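Local coordinates for inosine-uridine preferring nucleoside hydrolase family protein (Bacillus anthracis, PDB 2C40) that belongs to the inosine-uridine preferring nucleoside hydrolase family and binds a calcium ion together with alpha-D-ribofuranose in one pocket, at residues Thr199-Leu204 against Tyr243-Asp247; Gly255-Leu259 against Arg298-Tyr302. All coordinates share one frame; numbering follows the deposited sequence.

Contact 1. Residues Thr199-Leu204 against Tyr243-Asp247; sequences TNQVPL and YYLWD. With CA (calcium ion), chain C; RIB (alpha-D-ribofuranose), chain D.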
loop_
_atom_site.group_PDB
_atom_site.type_symbol
_atom_site.label_atom_id
_atom_site.label_comp_id
_atom_site.label_asym_id
_atom_site.label_seq_id
_atom_site.Cartn_x
_atom_site.Cartn_y
_atom_site.Cartn_z
ATOM N N THR A 199 -7.485 7.975 22.153
ATOM C CA THR A 199 -6.180 7.720 21.581
ATOM C C THR A 199 -5.318 9.004 21.461
ATOM O O THR A 199 -4.233 8.942 20.928
ATOM C CB THR A 199 -6.410 7.019 20.231
ATOM O OG1 THR A 199 -5.300 6.176 19.922
ATOM C CG2 THR A 199 -6.718 8.005 19.133
ATOM N N ASN A 200 -5.788 10.131 22.016
ATOM C CA ASN A 200 -5.176 11.433 21.824
ATOM C C ASN A 200 -3.682 11.431 22.151
ATOM O O ASN A 200 -2.897 12.081 21.460
ATOM C CB ASN A 200 -5.815 12.473 22.739
ATOM C CG ASN A 200 -7.126 13.000 22.234
ATOM O OD1 ASN A 200 -7.470 12.836 21.067
ATOM N ND2 ASN A 200 -7.875 13.682 23.127
ATOM N N GLN A 201 -3.315 10.693 23.204
ATOM C CA GLN A 201 -1.961 10.676 23.727
ATOM C C GLN A 201 -1.021 9.685 23.033
ATOM O O GLN A 201 0.150 9.625 23.386
ATOM C CB GLN A 201 -1.979 10.467 25.275
ATOM C CG GLN A 201 -2.268 11.734 26.019
ATOM C CD GLN A 201 -2.397 11.563 27.532
ATOM O OE1 GLN A 201 -1.787 10.675 28.137
ATOM N NE2 GLN A 201 -3.200 12.432 28.156
ATOM N N VAL A 202 -1.518 8.936 22.050
ATOM C CA VAL A 202 -0.706 7.958 21.337
ATOM C C VAL A 202 -0.869 8.037 19.808
ATOM O O VAL A 202 -1.305 7.079 19.180
ATOM C CB VAL A 202 -0.959 6.481 21.864
ATOM C CG1 VAL A 202 -0.572 6.358 23.332
ATOM C CG2 VAL A 202 -2.427 5.984 21.618
ATOM N N PRO A 203 -0.532 9.201 19.210
ATOM C CA PRO A 203 -0.387 9.259 17.711
ATOM C C PRO A 203 0.777 8.413 17.207
ATOM O O PRO A 203 1.891 8.470 17.772
ATOM C CB PRO A 203 -0.134 10.741 17.416
ATOM C CG PRO A 203 0.271 11.363 18.718
ATOM C CD PRO A 203 -0.281 10.508 19.840
ATOM N N LEU A 204 0.528 7.635 16.147
ATOM C CA LEU A 204 1.635 7.003 15.422
ATOM C C LEU A 204 2.312 8.118 14.682
ATOM O O LEU A 204 1.703 8.812 13.848
ATOM C CB LEU A 204 1.219 5.959 14.416
ATOM C CG LEU A 204 2.135 4.729 14.154
ATOM C CD1 LEU A 204 2.066 4.431 12.716
ATOM C CD2 LEU A 204 3.561 4.830 14.589
ATOM N N TYR A 243 -1.452 9.777 12.678
ATOM C CA TYR A 243 -2.363 8.625 12.598
ATOM C C TYR A 243 -2.473 7.937 13.967
ATOM O O TYR A 243 -1.516 7.788 14.687
ATOM C CB TYR A 243 -1.808 7.686 11.512
ATOM C CG TYR A 243 -2.418 6.332 11.337
ATOM C CD1 TYR A 243 -2.210 5.306 12.281
ATOM C CD2 TYR A 243 -3.120 6.027 10.174
ATOM C CE1 TYR A 243 -2.745 4.038 12.099
ATOM C CE2 TYR A 243 -3.684 4.754 9.981
ATOM C CZ TYR A 243 -3.482 3.767 10.924
ATOM O OH TYR A 243 -4.006 2.515 10.679
ATOM N N TYR A 244 -3.668 7.487 14.289
ATOM C CA TYR A 244 -3.944 6.955 15.591
ATOM C C TYR A 244 -4.312 5.474 15.445
ATOM O O TYR A 244 -5.055 5.099 14.567
ATOM C CB TYR A 244 -5.061 7.756 16.247
ATOM C CG TYR A 244 -4.744 9.227 16.455
ATOM C CD1 TYR A 244 -5.026 10.173 15.452
ATOM C CD2 TYR A 244 -4.128 9.670 17.627
ATOM C CE1 TYR A 244 -4.726 11.497 15.625
ATOM C CE2 TYR A 244 -3.824 10.990 17.820
ATOM C CZ TYR A 244 -4.124 11.902 16.820
ATOM O OH TYR A 244 -3.847 13.227 17.003
ATOM N N LEU A 245 -3.783 4.665 16.350
ATOM C CA LEU A 245 -3.844 3.208 16.339
ATOM C C LEU A 245 -5.016 2.767 17.208
ATOM O O LEU A 245 -4.842 2.183 18.263
ATOM C CB LEU A 245 -2.543 2.647 16.921
ATOM C CG LEU A 245 -1.283 3.168 16.232
ATOM C CD1 LEU A 245 -0.127 3.212 17.144
ATOM C CD2 LEU A 245 -1.018 2.280 15.081
ATOM N N TRP A 246 -6.214 3.099 16.767
ATOM C CA TRP A 246 -7.403 2.897 17.575
ATOM C C TRP A 246 -7.660 1.471 17.957
ATOM O O TRP A 246 -7.913 1.187 19.109
ATOM C CB TRP A 246 -8.618 3.367 16.829
ATOM C CG TRP A 246 -8.681 4.794 16.756
ATOM C CD1 TRP A 246 -9.001 5.636 17.756
ATOM C CD2 TRP A 246 -8.429 5.582 15.608
ATOM N NE1 TRP A 246 -8.944 6.931 17.308
ATOM C CE2 TRP A 246 -8.605 6.928 15.987
ATOM C CE3 TRP A 246 -8.027 5.287 14.309
ATOM C CZ2 TRP A 246 -8.435 7.999 15.096
ATOM C CZ3 TRP A 246 -7.848 6.353 13.420
ATOM C CH2 TRP A 246 -8.056 7.690 13.825
ATOM N N ASP A 247 -7.585 0.586 16.979
ATOM C CA ASP A 247 -7.828 -0.832 17.206
ATOM C C ASP A 247 -6.713 -1.515 18.036
ATOM O O ASP A 247 -6.994 -2.355 18.892
ATOM C CB ASP A 247 -8.020 -1.529 15.872
ATOM C CG ASP A 247 -9.177 -0.937 15.078
ATOM O OD1 ASP A 247 -10.015 -0.195 15.675
ATOM O OD2 ASP A 247 -9.291 -1.261 13.880
HETATM CA CA CA C . -11.252 -1.738 12.461
HETATM O O5 RIB D . -13.493 4.687 13.090
HETATM C C5 RIB D . -12.201 4.051 13.296
HETATM C C4 RIB D . -12.248 2.667 12.644
HETATM O O4 RIB D . -12.363 2.884 11.222
HETATM C C3 RIB D . -11.075 1.695 12.887
HETATM O O3 RIB D . -11.550 0.599 13.735
HETATM C C2 RIB D . -10.516 1.307 11.446
HETATM O O2 RIB D . -10.225 -0.100 11.009
HETATM C C1 RIB D . -11.523 1.970 10.472
HETATM O O HOH W 1 -13.191 -0.496 11.564
#

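Contact 2. Residues Gly255-Leu259 against Arg298-Tyr302; sequences GKADL and RFFDY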
loop_
_atom_site.group_PDB
_atom_site.type_symbol
_atom_site.label_atom_id
_atom_site.label_comp_id
_atom_site.label_asym_id
_atom_site.label_seq_id
_atom_site.Cartn_x
_atom_site.Cartn_y
_atom_site.Cartn_z
ATOM N N GLY A 255 -5.148 -6.669 26.854
ATOM C CA GLY A 255 -3.948 -7.297 27.385
ATOM C C GLY A 255 -3.344 -6.603 28.594
ATOM O O GLY A 255 -2.714 -7.252 29.413
ATOM N N LYS A 256 -3.502 -5.290 28.685
ATOM C CA LYS A 256 -2.849 -4.492 29.719
ATOM C C LYS A 256 -3.704 -3.296 30.096
ATOM O O LYS A 256 -3.412 -2.179 29.740
ATOM C CB LYS A 256 -1.470 -4.025 29.266
ATOM C CG LYS A 256 -0.632 -3.527 30.400
ATOM C CD LYS A 256 0.791 -3.253 29.975
ATOM C CE LYS A 256 1.713 -4.408 30.317
ATOM N NZ LYS A 256 3.139 -4.028 30.084
ATOM N N ALA A 257 -4.761 -3.556 30.850
ATOM C CA ALA A 257 -5.750 -2.528 31.232
ATOM C C ALA A 257 -5.098 -1.294 31.876
ATOM O O ALA A 257 -5.604 -0.171 31.736
ATOM C CB ALA A 257 -6.754 -3.127 32.187
ATOM N N ASP A 258 -3.973 -1.536 32.553
ATOM C CA ASP A 258 -3.199 -0.536 33.283
ATOM C C ASP A 258 -2.488 0.565 32.460
ATOM O O ASP A 258 -1.880 1.477 33.051
ATOM C CB ASP A 258 -2.149 -1.238 34.211
ATOM C CG ASP A 258 -1.836 -2.751 33.828
ATOM O OD1 ASP A 258 -2.800 -3.536 33.526
ATOM O OD2 ASP A 258 -0.631 -3.175 33.908
ATOM N N LEU A 259 -2.543 0.465 31.134
ATOM C CA LEU A 259 -2.014 1.478 30.215
ATOM C C LEU A 259 -2.828 2.765 30.212
ATOM O O LEU A 259 -2.304 3.832 29.924
ATOM C CB LEU A 259 -1.967 0.919 28.782
ATOM C CG LEU A 259 -0.962 -0.208 28.567
ATOM C CD1 LEU A 259 -1.090 -0.813 27.190
ATOM C CD2 LEU A 259 0.440 0.295 28.805
ATOM N N ARG A 298 4.542 3.626 27.773
ATOM C CA ARG A 298 4.189 2.235 28.059
ATOM C C ARG A 298 3.454 1.584 26.915
ATOM O O ARG A 298 3.694 0.429 26.598
ATOM C CB ARG A 298 3.362 2.155 29.316
ATOM C CG ARG A 298 4.181 2.539 30.541
ATOM C CD ARG A 298 4.035 1.493 31.617
ATOM N NE ARG A 298 2.887 1.758 32.454
ATOM C CZ ARG A 298 2.062 0.844 32.975
ATOM N NH1 ARG A 298 2.169 -0.459 32.715
ATOM N NH2 ARG A 298 1.092 1.265 33.770
ATOM N N PHE A 299 2.553 2.319 26.291
ATOM C CA PHE A 299 1.779 1.767 25.150
ATOM C C PHE A 299 2.725 1.347 24.037
ATOM O O PHE A 299 2.739 0.198 23.601
ATOM C CB PHE A 299 0.750 2.786 24.644
ATOM C CG PHE A 299 0.040 2.350 23.419
ATOM C CD1 PHE A 299 0.185 3.059 22.216
ATOM C CD2 PHE A 299 -0.731 1.195 23.441
ATOM C CE1 PHE A 299 -0.481 2.658 21.088
ATOM C CE2 PHE A 299 -1.387 0.755 22.291
ATOM C CZ PHE A 299 -1.261 1.466 21.116
ATOM N N PHE A 300 3.540 2.268 23.583
ATOM C CA PHE A 300 4.466 1.966 22.500
ATOM C C PHE A 300 5.546 0.980 22.890
ATOM O O PHE A 300 5.927 0.177 22.066
ATOM C CB PHE A 300 5.065 3.257 21.915
ATOM C CG PHE A 300 4.084 4.030 21.119
ATOM C CD1 PHE A 300 3.571 5.245 21.578
ATOM C CD2 PHE A 300 3.611 3.509 19.939
ATOM C CE1 PHE A 300 2.628 5.951 20.823
ATOM C CE2 PHE A 300 2.675 4.193 19.184
ATOM C CZ PHE A 300 2.172 5.413 19.618
ATOM N N ASP A 301 6.025 1.011 24.133
ATOM C CA ASP A 301 6.978 -0.019 24.590
ATOM C C ASP A 301 6.322 -1.418 24.604
ATOM O O ASP A 301 6.923 -2.424 24.273
ATOM C CB ASP A 301 7.503 0.312 25.977
ATOM C CG ASP A 301 8.509 -0.688 26.456
ATOM O OD1 ASP A 301 9.631 -0.718 25.904
ATOM O OD2 ASP A 301 8.191 -1.441 27.403
ATOM N N TYR A 302 5.069 -1.458 24.986
ATOM C CA TYR A 302 4.347 -2.718 25.101
ATOM C C TYR A 302 4.216 -3.412 23.730
ATOM O O TYR A 302 4.540 -4.588 23.571
ATOM C CB TYR A 302 2.982 -2.423 25.707
ATOM C CG TYR A 302 2.058 -3.584 25.852
ATOM C CD1 TYR A 302 0.749 -3.499 25.403
ATOM C CD2 TYR A 302 2.485 -4.767 26.444
ATOM C CE1 TYR A 302 -0.124 -4.555 25.573
ATOM C CE2 TYR A 302 1.628 -5.831 26.612
ATOM C CZ TYR A 302 0.324 -5.722 26.164
ATOM O OH TYR A 302 -0.539 -6.789 26.305
#

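Contact 1. Residues Thr199-Leu204 against Tyr243-Asp247
T199 meets the aromatic residues Y244 and W246 with its methyl group and not its hydroxyl. CG2 of T199 lies 3.1 Å from NE1 of W246, and the same methyl is 3.3 Å from CB of Y244; both approaches are uncomfortably short, so the modelled rotation of the T199 side chain is uncertain. With OG1 roughly anti to the backbone N (chi1 -152°), the methyl falls between N and the carbonyl carbon, pointing at the indole. In this placing OG1 is buried and has no partner in the model, whereas NE1 of W246 is satisfied by the carbonyl of L196. CB of Y244 in turn rests 3.5 Å above the plane of the W246 ring, toward its rim.

The type I turn from T199 to V202 borders one edge of the Y244 ring. The carbonyl oxygens of T199 and N200 stand near the ring plane at its edge, and P203 packs obliquely, its CB 3.7 Å from CE2 of Y244. Beyond P203 the backbones meet where L204 N donates to Y243 O; the modelled 2.5 Å between L204 N and Y243 O is too short to be taken literally. L204 CG then lies 4.0 Å from L245 CD1.

L245, centre of an inverse gamma turn and N-cap of helix 246-255, leads into the calcium-binding D247. One carboxylate oxygen of D247, OD2, binds the calcium ion at 2.5 Å, while OD1 faces O3 of alpha-D-ribofuranose; D9, D14 and T125 also bind the metal. The contact thus joins the loop after strand 191-194 to the start of helix 246-255, with M151 of strand 145-151 beside W246 and D247, and helices 206-214, 219-229 and 296-308 packing on the leucines and V202.

Contact 2. Residues Gly255-Leu259 against Arg298-Tyr302
L259 forms the tight part of this contact by spreading its two methyls over one side of helix 296-308. CD1 of L259 lies 3.7 Å from CD1 of Y302 and also approaches the edge of the F299 ring, while CD2 presses on the start of the R298 side chain, 3.5 Å from its CB. Y302 is held from a second direction. K256 runs past it in the opposite sense and lays its aliphatic chain over one ring face, with CD 4.2 Å from the ring centroid and 11° off the normal, a CH-pi contact. A bend at chi3 (-98°) keeps CE and NZ alongside the ring, near CD2 and CE2. At the far end of the ring, the Y302 hydroxyl oxygen sits 3.6 Å from CA of G255, where the absence of a side chain leaves room for it.

The solvent side is looser and electrostatic. R298, bent at chi2 and chi3, crosses D258 at about a right angle, bringing NH2 to 3.1 Å from the D258 carbonyl O, but the angle is too poor for a hydrogen bond. OD2 of D258 stays 4.1 Å from R298 NH1, beyond a salt bridge. This negative charge may partly offset the proximity of the K256 ammonium to R298. All three residues also touch a crystal neighbour, which may influence their placing.

In the fold, the turn from helix 246-255 into strand 261-269 packs against helix 296-308, which follows the antiparallel neighbour strand 286-292. L259 is also backbone hydrogen-bonded to N295, just before that helix, and A252 of helix 246-255 packs against L259, F299 and Y302.

Overall arrangement
Helix 246-255 ties the two contacts together: contact 1 holds its start, beside the calcium ion, and contact 2 its end, where the chain turns toward strand 261-269. They touch through helix 296-308, whose F299 and F300 pack on V202, P203 and L245 of contact 1. Both are partly buried, yet their chemistry differs. Contact 1 combines aromatic and leucine packing with a backbone link and leads straight to the metal and sugar pocket. Contact 2 lies farther out, with the F299 side chain about 14 Å from the calcium ion, and joins a leucine-tyrosine interior to an exposed fringe of loosely matched charges.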